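Local coordinates for protein benzyl alcohol dehydrogenase (Acinetobacter calcoaceticus, PDB 1F8F) that probably oxidises benzyl alcohol and related aromatic alcohols to aldehydes, as a zinc-containing, NAD-dependent alcohol dehydrogenase with a Rossmann fold, at residues A[158-161]-A[162-165]; A[206-209]-A[210-213]; A[329-333]-A[334-338]. All coordinates share one frame; numbering follows the deposited sequence.

Contact 1: residues A[158-161]-A[162-165]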
# COMPACT_ATOMS: atom_id res chain seq x y z
N LYS A 158 -26.78 -5.18 -10.89
CA LYS A 158 -27.13 -6.07 -12.00
C LYS A 158 -26.29 -7.34 -11.95
O LYS A 158 -25.07 -7.26 -11.86
CB LYS A 158 -27.01 -5.39 -13.36
CG LYS A 158 -27.13 -6.31 -14.56
CD LYS A 158 -27.65 -5.54 -15.78
CE LYS A 158 -27.02 -6.03 -17.07
NZ LYS A 158 -27.51 -5.21 -18.24
N VAL A 159 -26.94 -8.51 -12.02
CA VAL A 159 -26.19 -9.76 -12.11
C VAL A 159 -26.75 -10.59 -13.27
O VAL A 159 -27.81 -10.34 -13.85
CB VAL A 159 -26.15 -10.61 -10.84
CG1 VAL A 159 -25.58 -9.93 -9.61
CG2 VAL A 159 -27.56 -11.13 -10.52
N THR A 160 -25.99 -11.63 -13.58
CA THR A 160 -26.28 -12.50 -14.71
C THR A 160 -27.58 -13.26 -14.62
O THR A 160 -27.93 -13.72 -13.53
CB THR A 160 -25.13 -13.52 -14.88
OG1 THR A 160 -25.33 -14.22 -16.10
CG2 THR A 160 -24.99 -14.54 -13.78
N LYS A 161 -28.26 -13.52 -15.73
CA LYS A 161 -29.48 -14.31 -15.73
C LYS A 161 -29.18 -15.80 -15.76
O LYS A 161 -30.09 -16.64 -15.68
CB LYS A 161 -30.36 -13.97 -16.93
CG LYS A 161 -30.98 -12.58 -16.90
CD LYS A 161 -31.92 -12.35 -18.07
CE LYS A 161 -32.31 -10.90 -18.30
NZ LYS A 161 -33.11 -10.31 -17.18
N ASP A 162 -27.92 -16.19 -15.78
CA ASP A 162 -27.49 -17.57 -15.86
C ASP A 162 -27.44 -18.30 -14.53
O ASP A 162 -26.96 -19.45 -14.49
CB ASP A 162 -26.09 -17.65 -16.50
CG ASP A 162 -25.96 -17.37 -17.97
OD1 ASP A 162 -26.87 -16.87 -18.67
OD2 ASP A 162 -24.86 -17.65 -18.50
N VAL A 163 -27.80 -17.66 -13.42
CA VAL A 163 -27.80 -18.30 -12.11
C VAL A 163 -29.17 -18.03 -11.54
O VAL A 163 -29.72 -16.94 -11.75
CB VAL A 163 -26.70 -17.74 -11.21
CG1 VAL A 163 -26.77 -18.27 -9.78
CG2 VAL A 163 -25.30 -18.04 -11.74
N PRO A 164 -29.76 -19.00 -10.86
CA PRO A 164 -31.10 -18.85 -10.29
C PRO A 164 -31.17 -17.58 -9.48
O PRO A 164 -30.28 -17.49 -8.64
CB PRO A 164 -31.25 -20.10 -9.43
CG PRO A 164 -30.34 -21.12 -10.05
CD PRO A 164 -29.17 -20.35 -10.60
N ILE A 165 -32.06 -16.61 -9.61
CA ILE A 165 -31.97 -15.35 -8.88
C ILE A 165 -32.32 -15.45 -7.41
O ILE A 165 -32.02 -14.61 -6.53
CB ILE A 165 -32.81 -14.26 -9.58
CG1 ILE A 165 -32.73 -12.85 -8.97
CG2 ILE A 165 -34.27 -14.68 -9.65
CD1 ILE A 165 -31.33 -12.30 -8.97
O HOH W 1 -30.08 -14.11 -12.03

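Contact 2: residues A[206-209]-A[210-213]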
# COMPACT_ATOMS: atom_id res chain seq x y z
N ALA A 206 -15.98 -16.01 4.92
CA ALA A 206 -14.57 -15.58 5.04
C ALA A 206 -13.63 -16.76 4.86
O ALA A 206 -12.54 -16.57 4.33
CB ALA A 206 -14.32 -14.91 6.42
N LEU A 207 -14.06 -17.92 5.44
CA LEU A 207 -13.21 -19.10 5.30
C LEU A 207 -13.10 -19.49 3.81
O LEU A 207 -11.99 -19.73 3.36
CB LEU A 207 -13.71 -20.28 6.12
CG LEU A 207 -12.89 -21.57 5.89
CD1 LEU A 207 -12.60 -22.15 7.26
CD2 LEU A 207 -13.60 -22.50 4.92
N LEU A 208 -14.20 -19.51 3.08
CA LEU A 208 -14.22 -19.78 1.65
C LEU A 208 -13.37 -18.74 0.88
O LEU A 208 -12.60 -19.10 -0.02
CB LEU A 208 -15.64 -19.78 1.04
CG LEU A 208 -16.59 -20.92 1.45
CD1 LEU A 208 -17.91 -20.82 0.70
CD2 LEU A 208 -15.97 -22.29 1.18
N ALA A 209 -13.33 -17.48 1.23
CA ALA A 209 -12.53 -16.46 0.59
C ALA A 209 -11.04 -16.58 0.89
O ALA A 209 -10.26 -16.25 0.01
CB ALA A 209 -13.00 -15.04 0.96
N ALA A 210 -10.63 -17.05 2.07
CA ALA A 210 -9.22 -17.24 2.39
C ALA A 210 -8.69 -18.44 1.56
O ALA A 210 -7.52 -18.51 1.20
CB ALA A 210 -9.03 -17.61 3.85
N LYS A 211 -9.62 -19.32 1.21
CA LYS A 211 -9.23 -20.45 0.37
C LYS A 211 -8.85 -19.84 -1.00
O LYS A 211 -7.81 -20.21 -1.55
CB LYS A 211 -10.15 -21.69 0.10
CG LYS A 211 -10.80 -22.30 1.32
CD LYS A 211 -11.83 -23.36 0.97
CE LYS A 211 -11.20 -24.67 0.53
NZ LYS A 211 -12.22 -25.61 -0.01
N VAL A 212 -9.68 -18.94 -1.49
CA VAL A 212 -9.44 -18.26 -2.74
C VAL A 212 -8.16 -17.42 -2.67
O VAL A 212 -7.42 -17.53 -3.66
CB VAL A 212 -10.60 -17.31 -3.17
CG1 VAL A 212 -10.30 -16.49 -4.41
CG2 VAL A 212 -11.84 -18.16 -3.42
N CYS A 213 -7.83 -16.77 -1.56
CA CYS A 213 -6.60 -16.00 -1.50
C CYS A 213 -5.29 -16.79 -1.42
O CYS A 213 -4.21 -16.21 -1.70
CB CYS A 213 -6.63 -14.86 -0.45
SG CYS A 213 -8.09 -13.79 -0.24

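Contact 3: residues A[329-333]-A[334-338]. With SO4 (sulfate ion), chain E.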
# COMPACT_ATOMS: atom_id res chain seq x y z
N VAL A 329 -20.10 -13.61 -7.70
CA VAL A 329 -20.94 -14.47 -8.56
C VAL A 329 -20.07 -15.20 -9.58
O VAL A 329 -20.37 -16.35 -9.95
CB VAL A 329 -22.02 -13.67 -9.32
CG1 VAL A 329 -22.80 -14.51 -10.31
CG2 VAL A 329 -23.01 -12.97 -8.41
N ARG A 330 -19.05 -14.53 -10.12
CA ARG A 330 -18.16 -15.16 -11.09
C ARG A 330 -17.32 -16.23 -10.41
O ARG A 330 -17.12 -17.26 -11.02
CB ARG A 330 -17.21 -14.14 -11.75
CG ARG A 330 -16.04 -14.60 -12.58
CD ARG A 330 -14.84 -13.65 -12.59
NE ARG A 330 -14.99 -12.26 -12.68
CZ ARG A 330 -14.97 -10.98 -12.71
NH1 ARG A 330 -16.09 -10.31 -13.04
NH2 ARG A 330 -13.92 -10.21 -12.39
N LEU A 331 -16.82 -16.05 -9.21
CA LEU A 331 -16.02 -17.05 -8.49
C LEU A 331 -16.84 -18.29 -8.18
O LEU A 331 -16.42 -19.45 -8.32
CB LEU A 331 -15.43 -16.35 -7.25
CG LEU A 331 -14.18 -15.51 -7.53
CD1 LEU A 331 -13.77 -14.86 -6.22
CD2 LEU A 331 -13.01 -16.37 -8.06
N TYR A 332 -18.12 -18.04 -7.85
CA TYR A 332 -19.08 -19.11 -7.62
C TYR A 332 -19.30 -19.87 -8.94
O TYR A 332 -19.27 -21.11 -8.85
CB TYR A 332 -20.43 -18.56 -7.13
CG TYR A 332 -21.60 -19.53 -7.19
CD1 TYR A 332 -21.70 -20.56 -6.26
CD2 TYR A 332 -22.59 -19.45 -8.15
CE1 TYR A 332 -22.72 -21.49 -6.29
CE2 TYR A 332 -23.64 -20.35 -8.22
CZ TYR A 332 -23.71 -21.37 -7.28
OH TYR A 332 -24.72 -22.28 -7.28
N GLN A 333 -19.59 -19.21 -10.09
CA GLN A 333 -19.86 -19.98 -11.31
C GLN A 333 -18.71 -20.88 -11.76
O GLN A 333 -18.84 -21.93 -12.44
CB GLN A 333 -20.19 -19.15 -12.54
CG GLN A 333 -21.45 -18.35 -12.54
CD GLN A 333 -21.58 -17.30 -13.62
OE1 GLN A 333 -22.34 -17.39 -14.61
NE2 GLN A 333 -20.86 -16.21 -13.50
N GLN A 334 -17.50 -20.46 -11.40
CA GLN A 334 -16.31 -21.19 -11.77
C GLN A 334 -16.12 -22.40 -10.87
O GLN A 334 -15.17 -23.15 -11.08
CB GLN A 334 -15.13 -20.22 -11.62
CG GLN A 334 -15.25 -18.95 -12.46
CD GLN A 334 -13.93 -18.21 -12.63
OE1 GLN A 334 -13.41 -17.57 -11.72
NE2 GLN A 334 -13.37 -18.30 -13.85
N GLY A 335 -16.89 -22.50 -9.77
CA GLY A 335 -16.71 -23.56 -8.81
C GLY A 335 -15.70 -23.24 -7.74
O GLY A 335 -15.31 -24.10 -6.94
N LYS A 336 -15.27 -22.00 -7.59
CA LYS A 336 -14.28 -21.63 -6.55
C LYS A 336 -14.89 -20.99 -5.32
O LYS A 336 -14.15 -20.57 -4.43
CB LYS A 336 -13.27 -20.70 -7.24
CG LYS A 336 -12.55 -21.37 -8.40
CD LYS A 336 -11.55 -20.50 -9.09
CE LYS A 336 -11.95 -19.95 -10.46
NZ LYS A 336 -11.15 -18.72 -10.79
N PHE A 337 -16.22 -20.83 -5.20
CA PHE A 337 -16.73 -20.19 -3.96
C PHE A 337 -18.15 -20.66 -3.76
O PHE A 337 -19.11 -20.05 -4.27
CB PHE A 337 -16.59 -18.67 -4.17
CG PHE A 337 -17.14 -17.77 -3.13
CD1 PHE A 337 -16.47 -17.63 -1.92
CD2 PHE A 337 -18.33 -17.12 -3.35
CE1 PHE A 337 -17.01 -16.80 -0.94
CE2 PHE A 337 -18.83 -16.28 -2.35
CZ PHE A 337 -18.18 -16.10 -1.15
N PRO A 338 -18.27 -21.86 -3.17
CA PRO A 338 -19.56 -22.52 -3.05
C PRO A 338 -20.38 -22.09 -1.88
O PRO A 338 -20.78 -22.89 -1.04
CB PRO A 338 -19.10 -23.99 -3.10
CG PRO A 338 -17.84 -24.00 -2.29
CD PRO A 338 -17.17 -22.71 -2.65
S SO4 E . -13.38 -6.70 -12.37
O1 SO4 E . -14.72 -6.15 -12.03
O2 SO4 E . -12.36 -5.58 -12.20
O3 SO4 E . -13.35 -7.08 -13.82
O4 SO4 E . -13.07 -7.87 -11.50
O HOH W 2 -18.35 -22.20 -6.59

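Contact 1: residues A[158-161]-A[162-165]
An ST turn carries the chain away from strand 156-159, on the GroES-like part of the alcohol dehydrogenase fold, and it is built by Thr160 and Asp162. The hydroxyl oxygen Thr160 OG1 accepts the backbone N-H of Asp162 over 3.3 Å, long but nearly straight at 164°. Because chi1 of Thr160 is -171°, OG1 swings to the side opposite the backbone N and comes to rest beside its own carbonyl carbon, where the amide two residues on can reach it. The Asp162 side chain crosses that of the threonine at about a right angle, its CB 3.5 Å from Thr160 OG1. The same torsion leaves the methyl between the backbone N and the carbonyl carbon, and Thr160 CG2 approaches Val163 CG2 to 4.1 Å; both side chains also pack on helix 321-333. Across the wider bend, Val159 and Ile165 meet by their side-chain ends, with Val159 CG2 4.2 Å from Ile165 CD1, while Ile165 O takes a hydrogen bond from Ser68 OG. A water bridges the bend by donating both its hydrogens, one to Thr160 O at 2.7 Å and the other to Val163 O at 2.9 Å.

Contact 2: residues A[206-209]-A[210-213]
Leu207 and Leu208 both approach the aliphatic part of Lys211 with their CD2 methyls, on helix 201-213 of the Rossmann beta-alpha-beta unit. Leu207 CD2 lies 4.4 Å from Lys211 CD and Leu208 CD2 4.3 Å from the same carbon, so both leucine methyls approach the same side of the lysine chain, loosely, from residues three and four back. The lysine leaves the backbone with CG opposite its own carbonyl carbon (chi1 -48°), which lays CG 3.5 Å from Leu207 O; a bend at chi3 of 76° then turns the chain so that NZ reaches Leu234 O, with which it is hydrogen-bonded. Val212 faces elsewhere: its CG2 sits 3.6 Å from Leu208 O, and the residue also packs on Pro190 of the second subunit. Among the short side chains, Ala206, Ala209 and Cys213 meet helix 174-186, and Ala206 and Ala210 touch Phe194 of strand 193-197. Of the larger ones, Leu207 packs on Ile218 and Leu208 on Phe337.

The backbone holds these directions in place. Cys213 N donates to Ala209 O over 2.9 Å and Ala210 N to Ala206 O over 3.0 Å, the i to i+4 pattern of an alpha helix. Ala210 N and Lys211 N are each shared, with weak second bonds to Leu207 O and Leu208 O respectively, a slight admixture of 3-10 geometry. For Lys211 the outcome is a divided residue, with methylenes against leucines and its ammonium group on a carbonyl at the end of helix 225-234. The partial negative charge expected at such a C-terminus would probably favour the protonated amine.

Contact 3: residues A[329-333]-A[334-338]
The carbonyl oxygen Tyr332 O is gripped twice: Gly335 N donates to it over 2.9 Å from well above the carbonyl plane, and a water donates to it over 2.7 Å. The same water accepts Phe337 N at 2.9 Å, bridging the helix end to the chain beyond. Together with the bond from Lys336 N to Leu331 O, also 2.9 Å, the glycine bond makes a Schellman motif that ends helix 321-333. Gly335 turns the chain with phi at 88°, a backbone conformation that glycine adopts readily.

After this reversal Phe337 comes back over the last helical turn. Its CB packs 4.0 Å from Leu331 CB, and Phe337 O lies in the plane of the Tyr332 ring at its edge, 3.3 Å from Tyr332 CD1. With CG set opposite the backbone N (chi1 175°), the Phe337 ring runs on, away from the helix end, toward helices 174-186 and 201-213.

Arg330 and Gln334 lie side by side and point the same way, their guanidinium and amide planes 83° apart. Lys336 NZ donates to Gln334 OE1 over 2.7 Å from above the amide plane, while Leu331 CD2 lies near both groups. Ser216 of the second subunit also bonds Gln334 OE1, and Arg330 NH2 hydrogen-bonds Ala191 O of that subunit and, weakly, an oxygen of a sulfate, probably from the crystallisation liquor. Side chains around the cap thus form a polar patch at the subunit interface, where the lysine's charge would probably polarise the Gln334 carbonyl that the neighbouring subunit engages.

Overall arrangement
Along the chain the three contacts follow in series, yet in space contact 3 stands between the others. Its centre is about 13 Å from that of contact 1 and about 12 Å from that of contact 2, whereas the centres of contacts 1 and 2 lie about 23 Å apart and the two do not touch. On one flank Thr160 and Val163, after strand 156-159, pack against Val329, Tyr332 and Gln333 of helix 321-333. On the other, Leu208 and Val212 of helix 201-213 meet Leu331 and the chain from Lys336 to Pro338. The end of helix 321-333 thereby links the GroES-like part with a helix of the Rossmann unit, and contacts 2 and 3 both reach the second subunit.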